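Local coordinates for C3-degrading proteinase (CppA protein) (Streptococcus pneumoniae, PDB 3E0R) that probably acts as a proteinase that degrades complement component C3 and is built from two glyoxalase-clan regions, at residues F221-S225 with E226-L230; N24-F27 with Y28-L32. One frame throughout, in Å; residues are numbered along the deposited sequence.

From the N terminus, the chain passes through strand 9-18 and enters helix 21-31, where contact 2 joins successive turns of one helix and its C-terminal exit. Contact 1 comes near the other end, where the connection between strands 220-221 and 228-232 closes as a short hairpin at the border of the eight-stranded sheet. The two follow in series, neither nested nor crossed, with centres about 32 Å apart and nearest atoms about 20 Å apart. Contact 2 belongs to the N-terminal CppA region and contact 1 to the C-terminal one. Strand 9-18 and strand 228-232 nevertheless share the mixed sheet, which runs through both regions.

Contact 1: F221-S225 with E226-L230; sequences FIPKS and EKFFL
Pro223 lays its ring over one face of Phe228, with CG 3.8 Å from the ring centroid and 19° off the normal, a CH-pi contact displaced toward the CE2 side of the ring. Phe228 is brought there by a chi1 of 63°, which sets its CG between the backbone N and the carbonyl carbon. Phe221 adds a second aromatic group: its CE2 comes 3.9 Å from Phe228 CZ, and the Phe228 atom lies near the plane of the Phe221 ring, at its edge. Ile222 turns to a different neighbour, CG1 standing 3.8 Å from Phe229 CD1, beside helix 208-214, whose Leu211 touches Phe229.

The backbone beneath is a beta hairpin. Phe221 and Leu230 form an antiparallel hydrogen-bonded pair: Phe221 N gives to Leu230 O at 2.7 Å, and Leu230 N returns to Phe221 O at 2.8 Å in a nearly straight bond (173°). Pro223 to Glu226 make a type I turn, closed by Glu226 N to Pro223 O at 3.0 Å, with the donor well above the carbonyl plane. Just beyond it, Lys227 N gives to Ser225 OG at 3.1 Å, and the aliphatic chain of Lys227 runs alongside that serine.

The chemistry is therefore divided: main-chain bonds and one serine hydroxyl define the bend, apolar contacts of Pro223, Phe221 and Phe228 pack the two arms of this largely exposed hairpin together, and the stacking of Phe228 on Trp240, with the Phe229-Phe241 backbone bonds, joins it to strand 238-243.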
loop_
_atom_site.group_PDB
_atom_site.type_symbol
_atom_site.label_atom_id
_atom_site.label_comp_id
_atom_site.label_asym_id
_atom_site.label_seq_id
_atom_site.Cartn_x
_atom_site.Cartn_y
_atom_site.Cartn_z
ATOM N N PHE A 221 -16.400 -15.418 1.104
ATOM C CA PHE A 221 -15.788 -16.725 1.044
ATOM C C PHE A 221 -15.175 -17.045 2.410
ATOM O O PHE A 221 -14.453 -16.226 2.971
ATOM C CB PHE A 221 -14.749 -16.784 -0.073
ATOM C CG PHE A 221 -13.917 -18.061 -0.065
ATOM C CD1 PHE A 221 -14.371 -19.219 -0.708
ATOM C CD2 PHE A 221 -12.702 -18.108 0.609
ATOM C CE1 PHE A 221 -13.640 -20.389 -0.674
ATOM C CE2 PHE A 221 -11.937 -19.265 0.645
ATOM C CZ PHE A 221 -12.390 -20.407 0.017
ATOM N N ILE A 222 -15.530 -18.232 2.931
ATOM C CA ILE A 222 -14.880 -18.855 4.086
ATOM C C ILE A 222 -14.312 -20.205 3.614
ATOM O O ILE A 222 -15.081 -21.085 3.108
ATOM C CB ILE A 222 -15.851 -19.067 5.337
ATOM C CG1 ILE A 222 -16.608 -17.771 5.713
ATOM C CG2 ILE A 222 -15.088 -19.596 6.529
ATOM C CD1 ILE A 222 -17.951 -17.994 6.452
ATOM N N PRO A 223 -12.965 -20.380 3.748
ATOM C CA PRO A 223 -12.296 -21.653 3.422
ATOM C C PRO A 223 -12.787 -22.756 4.356
ATOM O O PRO A 223 -13.146 -22.468 5.492
ATOM C CB PRO A 223 -10.812 -21.357 3.733
ATOM C CG PRO A 223 -10.871 -20.367 4.881
ATOM C CD PRO A 223 -12.004 -19.416 4.338
ATOM N N LYS A 224 -12.710 -24.016 3.953
ATOM C CA LYS A 224 -12.960 -25.102 4.938
ATOM C C LYS A 224 -12.198 -24.978 6.310
ATOM O O LYS A 224 -12.724 -25.390 7.357
ATOM C CB LYS A 224 -12.743 -26.472 4.306
ATOM C CG LYS A 224 -12.726 -27.638 5.265
ATOM C CD LYS A 224 -13.884 -28.541 5.167
ATOM C CE LYS A 224 -13.866 -29.572 6.288
ATOM N NZ LYS A 224 -12.875 -30.642 6.111
ATOM N N SER A 225 -10.986 -24.436 6.316
ATOM C CA SER A 225 -10.163 -24.298 7.563
ATOM C C SER A 225 -10.740 -23.307 8.553
ATOM O O SER A 225 -10.369 -23.305 9.712
ATOM C CB SER A 225 -8.804 -23.776 7.196
ATOM O OG SER A 225 -8.882 -22.412 6.690
ATOM N N GLU A 226 -11.571 -22.391 8.037
ATOM C CA GLU A 226 -12.156 -21.285 8.801
ATOM C C GLU A 226 -11.106 -20.277 9.259
ATOM O O GLU A 226 -11.380 -19.531 10.215
ATOM C CB GLU A 226 -12.960 -21.777 10.046
ATOM C CG GLU A 226 -14.110 -22.747 9.728
ATOM C CD GLU A 226 -14.740 -23.317 10.983
ATOM O OE1 GLU A 226 -14.051 -24.062 11.721
ATOM O OE2 GLU A 226 -15.919 -23.050 11.215
ATOM N N LYS A 227 -9.930 -20.265 8.605
ATOM C CA LYS A 227 -8.775 -19.460 9.038
ATOM C C LYS A 227 -8.844 -18.046 8.580
ATOM O O LYS A 227 -8.102 -17.204 9.068
ATOM C CB LYS A 227 -7.439 -20.051 8.585
ATOM C CG LYS A 227 -7.057 -21.297 9.350
ATOM C CD LYS A 227 -5.954 -22.064 8.659
ATOM C CE LYS A 227 -5.699 -23.417 9.364
ATOM N NZ LYS A 227 -4.852 -24.336 8.516
ATOM N N PHE A 228 -9.744 -17.770 7.649
ATOM C CA PHE A 228 -9.999 -16.385 7.268
ATOM C C PHE A 228 -11.377 -16.224 6.675
ATOM O O PHE A 228 -12.118 -17.199 6.413
ATOM C CB PHE A 228 -8.880 -15.863 6.308
ATOM C CG PHE A 228 -8.825 -16.606 5.005
ATOM C CD1 PHE A 228 -9.574 -16.189 3.924
ATOM C CD2 PHE A 228 -8.057 -17.733 4.873
ATOM C CE1 PHE A 228 -9.570 -16.909 2.730
ATOM C CE2 PHE A 228 -8.037 -18.444 3.683
ATOM C CZ PHE A 228 -8.776 -18.036 2.621
ATOM N N PHE A 229 -11.697 -14.961 6.452
ATOM C CA PHE A 229 -12.926 -14.528 5.820
ATOM C C PHE A 229 -12.494 -13.586 4.711
ATOM O O PHE A 229 -11.688 -12.666 4.924
ATOM C CB PHE A 229 -13.837 -13.834 6.865
ATOM C CG PHE A 229 -15.116 -13.282 6.283
ATOM C CD1 PHE A 229 -16.286 -14.009 6.346
ATOM C CD2 PHE A 229 -15.110 -12.067 5.618
ATOM C CE1 PHE A 229 -17.428 -13.502 5.783
ATOM C CE2 PHE A 229 -16.250 -11.571 5.093
ATOM C CZ PHE A 229 -17.400 -12.276 5.141
ATOM N N LEU A 230 -12.943 -13.895 3.503
ATOM C CA LEU A 230 -12.724 -13.052 2.352
ATOM C C LEU A 230 -14.049 -12.442 1.870
ATOM O O LEU A 230 -14.962 -13.148 1.389
ATOM C CB LEU A 230 -12.083 -13.875 1.230
ATOM C CG LEU A 230 -11.776 -13.268 -0.145
ATOM C CD1 LEU A 230 -10.893 -12.021 -0.030
ATOM C CD2 LEU A 230 -11.136 -14.370 -1.061
#

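Contact 2: N24-F27 with Y28-L32; sequences NETF and YIETL
Helix 21-31 ends in a wider, pi-type turn, where Phe27 and Tyr28 on the helix meet Leu32 at its C-terminal exit. Phe27 and Tyr28, though adjacent in sequence, make a T-shaped pair: the edge of Phe27 points at the face of Tyr28, with centroids 4.9 Å apart and planes at 83°. Phe27 CD2 sits over the centre of the tyrosine ring. The first torsions explain the meeting, because Phe27 has CG opposite its own N (chi1 178°) whereas Tyr28 swings CG beside its N (chi1 -78°). Leu32 CG lies over one face of Phe27, and its CD1 comes 3.7 Å from Phe27 CE2.

The backbone records the change of winding. Tyr28 N bonds to Asn24 O at 3.0 Å and Ile29 N to Glu25 O at 2.9 Å, both i to i+4. From the next carbonyl on, the spacing becomes i to i+5: Thr31 N reaches Thr26 O at 2.9 Å and Leu32 N reaches Phe27 O at 2.8 Å. Thr31 N also lies 3.1 Å from Phe27 O, a weak bond. Alongside Tyr28, the Asn24 amide is turned only slightly from the ring plane, and its ND2 bonds to Asn20 O and Glu115 OE2.

Leu46 and Leu55 touch Tyr28, while Ile111 touches Phe27, so the aromatic pair faces strands of both sheets. Widening the turn keeps Phe27 O bonded to Leu32 N as the helix runs out, while Leu32 joins the apolar packing around the buried rings.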
loop_
_atom_site.group_PDB
_atom_site.type_symbol
_atom_site.label_atom_id
_atom_site.label_comp_id
_atom_site.label_asym_id
_atom_site.label_seq_id
_atom_site.Cartn_x
_atom_site.Cartn_y
_atom_site.Cartn_z
ATOM N N ASN A 24 9.215 -4.236 -10.698
ATOM C CA ASN A 24 8.613 -3.872 -9.408
ATOM C C ASN A 24 9.566 -4.197 -8.245
ATOM O O ASN A 24 9.714 -3.411 -7.305
ATOM C CB ASN A 24 7.217 -4.511 -9.265
ATOM C CG ASN A 24 6.154 -3.810 -10.108
ATOM O OD1 ASN A 24 5.404 -3.000 -9.595
ATOM N ND2 ASN A 24 6.139 -4.066 -11.425
ATOM N N GLU A 25 10.250 -5.334 -8.328
ATOM C CA GLU A 25 11.279 -5.698 -7.317
ATOM C C GLU A 25 12.380 -4.656 -7.239
ATOM O O GLU A 25 12.789 -4.239 -6.172
ATOM C CB GLU A 25 11.978 -7.002 -7.687
ATOM C CG GLU A 25 11.162 -8.258 -7.623
ATOM C CD GLU A 25 12.060 -9.519 -7.718
ATOM O OE1 GLU A 25 13.108 -9.472 -8.385
ATOM O OE2 GLU A 25 11.708 -10.555 -7.113
ATOM N N THR A 26 12.886 -4.267 -8.407
ATOM C CA THR A 26 13.954 -3.292 -8.487
ATOM C C THR A 26 13.566 -1.994 -7.809
ATOM O O THR A 26 14.417 -1.309 -7.255
ATOM C CB THR A 26 14.336 -2.997 -9.946
ATOM O OG1 THR A 26 14.480 -4.236 -10.642
ATOM C CG2 THR A 26 15.634 -2.221 -10.030
ATOM N N PHE A 27 12.279 -1.671 -7.874
ATOM C CA PHE A 27 11.745 -0.401 -7.374
ATOM C C PHE A 27 11.604 -0.465 -5.849
ATOM O O PHE A 27 12.183 0.346 -5.118
ATOM C CB PHE A 27 10.390 -0.080 -8.080
ATOM C CG PHE A 27 9.734 1.170 -7.605
ATOM C CD1 PHE A 27 10.247 2.418 -7.952
ATOM C CD2 PHE A 27 8.622 1.113 -6.801
ATOM C CE1 PHE A 27 9.658 3.578 -7.503
ATOM C CE2 PHE A 27 8.027 2.264 -6.339
ATOM C CZ PHE A 27 8.516 3.487 -6.690
ATOM N N TYR A 28 10.889 -1.477 -5.378
ATOM C CA TYR A 28 10.506 -1.522 -3.969
ATOM C C TYR A 28 11.655 -1.949 -3.059
ATOM O O TYR A 28 11.828 -1.423 -1.945
ATOM C CB TYR A 28 9.313 -2.422 -3.806
ATOM C CG TYR A 28 8.038 -1.759 -4.218
ATOM C CD1 TYR A 28 7.448 -0.806 -3.405
ATOM C CD2 TYR A 28 7.362 -2.141 -5.389
ATOM C CE1 TYR A 28 6.235 -0.184 -3.778
ATOM C CE2 TYR A 28 6.134 -1.527 -5.769
ATOM C CZ TYR A 28 5.605 -0.541 -4.959
ATOM O OH TYR A 28 4.427 0.039 -5.301
ATOM N N ILE A 29 12.490 -2.834 -3.598
ATOM C CA ILE A 29 13.617 -3.374 -2.857
ATOM C C ILE A 29 14.827 -2.508 -3.098
ATOM O O ILE A 29 15.347 -1.913 -2.166
ATOM C CB ILE A 29 13.928 -4.867 -3.226
ATOM C CG1 ILE A 29 12.760 -5.764 -2.835
ATOM C CG2 ILE A 29 15.176 -5.354 -2.508
ATOM C CD1 ILE A 29 12.740 -7.059 -3.577
ATOM N N GLU A 30 15.258 -2.414 -4.358
ATOM C CA GLU A 30 16.511 -1.743 -4.643
ATOM C C GLU A 30 16.357 -0.252 -4.452
ATOM O O GLU A 30 17.198 0.392 -3.827
ATOM C CB GLU A 30 17.074 -2.027 -6.042
ATOM C CG GLU A 30 16.638 -3.340 -6.696
ATOM C CD GLU A 30 17.688 -4.427 -6.759
ATOM O OE1 GLU A 30 18.570 -4.309 -7.644
ATOM O OE2 GLU A 30 17.576 -5.410 -5.972
ATOM N N THR A 31 15.300 0.322 -4.986
ATOM C CA THR A 31 15.192 1.779 -4.957
ATOM C C THR A 31 14.737 2.197 -3.551
ATOM O O THR A 31 15.471 2.940 -2.865
ATOM C CB THR A 31 14.339 2.313 -6.149
ATOM O OG1 THR A 31 14.905 1.800 -7.371
ATOM C CG2 THR A 31 14.303 3.863 -6.209
ATOM N N LEU A 32 13.614 1.642 -3.076
ATOM C CA LEU A 32 13.002 2.143 -1.847
ATOM C C LEU A 32 13.565 1.596 -0.545
ATOM O O LEU A 32 13.389 2.208 0.492
ATOM C CB LEU A 32 11.468 1.986 -1.891
ATOM C CG LEU A 32 10.741 2.856 -2.957
ATOM C CD1 LEU A 32 9.199 2.719 -2.811
ATOM C CD2 LEU A 32 11.232 4.308 -2.948
#